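Local coordinates for putative epoxide hydrolase protein (Klebsiella pneumoniae subsp. pneumoniae, PDB 5BOV) that is probably an alpha/beta-fold hydrolase, perhaps acting on epoxides or on monoacylglycerols, at residues His94-Ala98 with Leu99-Gln103; Asp117-Ala120 with Ala121-Gln125. All coordinates share one frame; numbering follows the deposited sequence.

Contact 1: His94-Ala98 with Leu99-Gln103; sequences HLMDA and LNIRQ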
loop_
_atom_site.group_PDB
_atom_site.type_symbol
_atom_site.label_atom_id
_atom_site.label_comp_id
_atom_site.label_asym_id
_atom_site.label_seq_id
_atom_site.Cartn_x
_atom_site.Cartn_y
_atom_site.Cartn_z
ATOM N N HIS A 94 -14.301 -4.782 1.593
ATOM C CA HIS A 94 -14.973 -5.449 2.710
ATOM C C HIS A 94 -14.835 -4.651 4.005
ATOM O O HIS A 94 -15.801 -4.575 4.817
ATOM C CB HIS A 94 -14.376 -6.840 2.932
ATOM C CG HIS A 94 -14.764 -7.819 1.884
ATOM N ND1 HIS A 94 -16.077 -8.096 1.539
ATOM C CD2 HIS A 94 -13.998 -8.677 1.178
ATOM C CE1 HIS A 94 -16.076 -9.028 0.590
ATOM N NE2 HIS A 94 -14.834 -9.392 0.353
ATOM N N LEU A 95 -13.680 -4.016 4.219
ATOM C CA LEU A 95 -13.518 -3.147 5.429
ATOM C C LEU A 95 -14.462 -1.971 5.358
ATOM O O LEU A 95 -15.103 -1.608 6.378
ATOM C CB LEU A 95 -12.056 -2.639 5.510
ATOM C CG LEU A 95 -11.706 -1.711 6.628
ATOM C CD1 LEU A 95 -11.896 -2.375 7.987
ATOM C CD2 LEU A 95 -10.272 -1.191 6.466
HETATM N N MSE A 96 -14.562 -1.334 4.192
HETATM C CA MSE A 96 -15.456 -0.165 4.011
HETATM C C MSE A 96 -16.871 -0.587 4.302
HETATM O O MSE A 96 -17.616 0.088 5.064
HETATM C CB MSE A 96 -15.304 0.424 2.603
HETATM C CG MSE A 96 -13.990 1.232 2.500
HETATM SE SE MSE A 96 -13.807 1.807 0.626
HETATM C CE MSE A 96 -15.031 3.248 0.844
ATOM N N ASP A 97 -17.285 -1.703 3.701
ATOM C CA ASP A 97 -18.596 -2.221 3.988
ATOM C C ASP A 97 -18.845 -2.501 5.490
ATOM O O ASP A 97 -19.926 -2.128 6.044
ATOM C CB ASP A 97 -18.922 -3.494 3.211
ATOM C CG ASP A 97 -18.979 -3.286 1.702
ATOM O OD1 ASP A 97 -19.192 -2.141 1.228
ATOM O OD2 ASP A 97 -18.898 -4.334 0.991
ATOM N N ALA A 98 -17.888 -3.138 6.151
ATOM C CA ALA A 98 -18.042 -3.495 7.535
ATOM C C ALA A 98 -18.161 -2.256 8.443
ATOM O O ALA A 98 -18.812 -2.262 9.506
ATOM C CB ALA A 98 -16.897 -4.391 8.008
ATOM N N LEU A 99 -17.484 -1.173 8.056
ATOM C CA LEU A 99 -17.555 0.113 8.735
ATOM C C LEU A 99 -18.705 1.015 8.302
ATOM O O LEU A 99 -18.826 2.133 8.793
ATOM C CB LEU A 99 -16.213 0.894 8.579
ATOM C CG LEU A 99 -14.967 0.215 9.215
ATOM C CD1 LEU A 99 -13.677 0.937 8.796
ATOM C CD2 LEU A 99 -15.092 0.189 10.751
ATOM N N ASN A 100 -19.496 0.573 7.352
ATOM C CA ASN A 100 -20.578 1.387 6.797
ATOM C C ASN A 100 -20.106 2.690 6.161
ATOM O O ASN A 100 -20.747 3.752 6.268
ATOM C CB ASN A 100 -21.707 1.639 7.827
ATOM C CG ASN A 100 -22.347 0.359 8.268
ATOM O OD1 ASN A 100 -22.689 -0.477 7.433
ATOM N ND2 ASN A 100 -22.398 0.127 9.571
ATOM N N ILE A 101 -18.996 2.582 5.436
ATOM C CA ILE A 101 -18.390 3.731 4.778
ATOM C C ILE A 101 -18.738 3.556 3.303
ATOM O O ILE A 101 -18.164 2.678 2.646
ATOM C CB ILE A 101 -16.869 3.809 5.023
ATOM C CG1 ILE A 101 -16.558 4.157 6.504
ATOM C CG2 ILE A 101 -16.256 4.905 4.138
ATOM C CD1 ILE A 101 -15.062 4.073 6.842
ATOM N N ARG A 102 -19.602 4.421 2.784
ATOM C CA ARG A 102 -19.994 4.355 1.370
ATOM C C ARG A 102 -18.906 4.855 0.421
ATOM O O ARG A 102 -18.712 4.272 -0.613
ATOM C CB ARG A 102 -21.145 5.293 1.216
ATOM C CG ARG A 102 -21.755 5.323 -0.161
ATOM C CD ARG A 102 -22.805 6.451 -0.281
ATOM N NE ARG A 102 -22.196 7.805 -0.366
ATOM C CZ ARG A 102 -21.594 8.337 -1.445
ATOM N NH1 ARG A 102 -21.476 7.687 -2.590
ATOM N NH2 ARG A 102 -21.083 9.562 -1.376
ATOM N N GLN A 103 -18.208 5.902 0.822
ATOM C CA GLN A 103 -17.174 6.492 -0.019
ATOM C C GLN A 103 -16.076 7.103 0.844
ATOM O O GLN A 103 -16.360 7.600 1.930
ATOM C CB GLN A 103 -17.849 7.537 -0.903
ATOM C CG GLN A 103 -16.929 8.114 -1.970
ATOM C CD GLN A 103 -17.464 9.394 -2.671
ATOM O OE1 GLN A 103 -17.747 10.401 -2.015
ATOM N NE2 GLN A 103 -17.715 9.291 -3.970
#
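A Schellman motif ends helix 85-98 of this alpha/beta hydrolase fold, and its signature bond joins Ile101 to Met96, a selenomethionine here: Ile101 N donates to Met96 O over 2.9 Å, almost straight at 174°. Asn100 makes the turn possible by taking up a positive phi of 60°. Its own N reaches Asp97 O at 3.0 Å from above the carbonyl plane, so that bond does not use a lone pair. One residue earlier, Leu99 N still bonds to Leu95 O in helical fashion. Two apolar pairs accompany these bonds. Leu95 and Leu99 run alongside each other in one direction, CD1 of Leu95 lying 3.8 Å from CD1 of Leu99, and strands 12-16 and 59-74 lie against both. Met96 instead crosses Ile101 at about a right angle: a bend at chi3 (79°) turns its CE toward Ile101, 3.9 Å from Ile101 CG2. On the polar side, Asp97 forms a salt bridge with Arg126, whose NH2 and NE also donate to the carbonyl oxygens of Ile101 and Arg102. Reversal of the backbone thus satisfies the last amides while bringing an apolar residue back against the helix it has just left.

Contact 2: Asp117-Ala120 with Ala121-Gln125; sequences DIVA and ALWPQ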
loop_
_atom_site.group_PDB
_atom_site.type_symbol
_atom_site.label_atom_id
_atom_site.label_comp_id
_atom_site.label_asym_id
_atom_site.label_seq_id
_atom_site.Cartn_x
_atom_site.Cartn_y
_atom_site.Cartn_z
ATOM N N ASP A 117 -5.313 2.197 -6.043
ATOM C CA ASP A 117 -5.469 2.319 -7.447
ATOM C C ASP A 117 -6.591 1.316 -7.926
ATOM O O ASP A 117 -7.461 1.695 -8.727
ATOM C CB ASP A 117 -4.231 2.040 -8.232
ATOM C CG ASP A 117 -3.143 3.083 -8.065
ATOM O OD1 ASP A 117 -3.363 4.137 -7.423
ATOM O OD2 ASP A 117 -2.031 2.731 -8.489
ATOM N N ILE A 118 -6.481 0.061 -7.491
ATOM C CA ILE A 118 -7.425 -0.948 -7.885
ATOM C C ILE A 118 -8.837 -0.604 -7.381
ATOM O O ILE A 118 -9.809 -0.756 -8.172
ATOM C CB ILE A 118 -6.990 -2.346 -7.416
ATOM C CG1 ILE A 118 -5.756 -2.754 -8.150
ATOM C CG2 ILE A 118 -8.132 -3.401 -7.643
ATOM C CD1 ILE A 118 -5.044 -3.959 -7.541
ATOM N N VAL A 119 -8.982 -0.190 -6.135
ATOM C CA VAL A 119 -10.296 0.183 -5.641
ATOM C C VAL A 119 -10.877 1.298 -6.496
ATOM O O VAL A 119 -12.053 1.252 -6.899
ATOM C CB VAL A 119 -10.307 0.561 -4.160
ATOM C CG1 VAL A 119 -11.666 0.875 -3.698
ATOM C CG2 VAL A 119 -9.790 -0.614 -3.374
ATOM N N ALA A 120 -10.058 2.308 -6.834
ATOM C CA ALA A 120 -10.526 3.387 -7.623
ATOM C C ALA A 120 -10.901 2.982 -9.034
ATOM O O ALA A 120 -11.822 3.550 -9.619
ATOM C CB ALA A 120 -9.461 4.499 -7.630
ATOM N N ALA A 121 -10.156 2.056 -9.625
ATOM C CA ALA A 121 -10.453 1.631 -10.986
ATOM C C ALA A 121 -11.679 0.723 -11.074
ATOM O O ALA A 121 -12.498 0.806 -12.048
ATOM C CB ALA A 121 -9.214 0.930 -11.538
ATOM N N LEU A 122 -11.826 -0.180 -10.135
ATOM C CA LEU A 122 -12.920 -1.169 -10.227
ATOM C C LEU A 122 -14.179 -0.765 -9.515
ATOM O O LEU A 122 -15.289 -1.162 -9.960
ATOM C CB LEU A 122 -12.482 -2.535 -9.701
ATOM C CG LEU A 122 -11.253 -3.170 -10.380
ATOM C CD1 LEU A 122 -11.020 -4.550 -9.816
ATOM C CD2 LEU A 122 -11.363 -3.238 -11.881
ATOM N N TRP A 123 -14.048 -0.005 -8.434
ATOM C CA TRP A 123 -15.204 0.525 -7.708
ATOM C C TRP A 123 -15.080 2.041 -7.525
ATOM O O TRP A 123 -15.035 2.536 -6.378
ATOM C CB TRP A 123 -15.328 -0.181 -6.365
ATOM C CG TRP A 123 -15.386 -1.619 -6.505
ATOM C CD1 TRP A 123 -16.486 -2.359 -6.894
ATOM C CD2 TRP A 123 -14.320 -2.583 -6.279
ATOM N NE1 TRP A 123 -16.145 -3.691 -6.957
ATOM C CE2 TRP A 123 -14.861 -3.877 -6.494
ATOM C CE3 TRP A 123 -12.993 -2.481 -5.906
ATOM C CZ2 TRP A 123 -14.083 -5.063 -6.364
ATOM C CZ3 TRP A 123 -12.216 -3.621 -5.824
ATOM C CH2 TRP A 123 -12.737 -4.903 -6.038
ATOM N N PRO A 124 -15.081 2.808 -8.617
ATOM C CA PRO A 124 -14.878 4.243 -8.496
ATOM C C PRO A 124 -15.903 4.977 -7.585
ATOM O O PRO A 124 -15.565 5.999 -6.969
ATOM C CB PRO A 124 -14.976 4.752 -9.916
ATOM C CG PRO A 124 -15.726 3.678 -10.660
ATOM C CD PRO A 124 -15.249 2.422 -10.034
ATOM N N GLN A 125 -17.140 4.462 -7.508
ATOM C CA GLN A 125 -18.151 5.120 -6.668
ATOM C C GLN A 125 -17.737 5.122 -5.187
ATOM O O GLN A 125 -18.255 5.931 -4.406
ATOM C CB GLN A 125 -19.547 4.459 -6.779
ATOM C CG GLN A 125 -20.143 4.657 -8.113
ATOM C CD GLN A 125 -21.523 3.942 -8.284
ATOM O OE1 GLN A 125 -22.324 3.782 -7.334
ATOM N NE2 GLN A 125 -21.782 3.536 -9.496
#
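Helix 111-122 is the crossover helix of the beta-alpha-beta unit formed with strands 104-108 and 127-133, and its last turn brings Ile118 and Val119 against Leu122 and Trp123. Three i to i+4 backbone bonds close this turn. Ala121 N donates to Asp117 O at 2.9 Å, Leu122 N to Ile118 O, and Trp123 N to Val119 O at 2.8 Å, although the backbone of Trp123 has already departed from helical angles. The next carbonyl, that of Ala120, faces a proline: Pro124 N has no hydrogen to offer, and Pro124 CA instead lies 3.3 Å from Ala120 O. Proline therefore breaks the series of amide donors just where the chain departs from the helix.

The buried carboxylate of Asp117 is satisfied by partners beyond the turn. OD1 is hydrogen-bonded to Ser132 OG and OD2 accepts from Leu137 N, which holds both oxygens and probably limits rotation of the group. Leu122 O has a weak hydrogen bond from Arg236 NH2.

Apolar contacts fill the space beside these bonds. Ile118 and Leu122, one helical turn apart, extend alongside each other; Ile118 CG2, set anti to the backbone N, comes within 3.8 Å of Leu122 CD1. Helix 231-238 packs on both through Leu237. Leu122 CB sits over one face of the Trp123 indole, offset toward the rim, and Tyr233 makes an edge-to-face stack with the same ring. Trp123 chi1 of -55° places CG anti to the carbonyl carbon, and the six-membered part of the indole turns back along the helix. There the ring meets Val119 edge-on: Val119 CA lies in the indole plane, 3.8 Å from Trp123 CE3.

Both contacts end a helix of the alpha/beta hydrolase fold, and they show how the same task is solved differently according to place. Contact 1 is partly buried, with apolar residues turned to the sheet and polar ones outward; contact 2 lies deeper, packed between helix 85-98, strand 127-133 and helix 231-238. A Schellman turn recovers the final amides at 94-103, whereas 117-125 finishes with ordinary helical bonds and then a proline. Contact 2 adds an aromatic stack. Helices 85-98 and 111-122 meet where Ile118 and Val119 touch Ala89, and Trp123, just past the second helix, reaches Val93. A weak hydrogen bond from Gln103 NE2 to Gln125 O joins the exits; the centres of the two contacts lie about 14 Å apart.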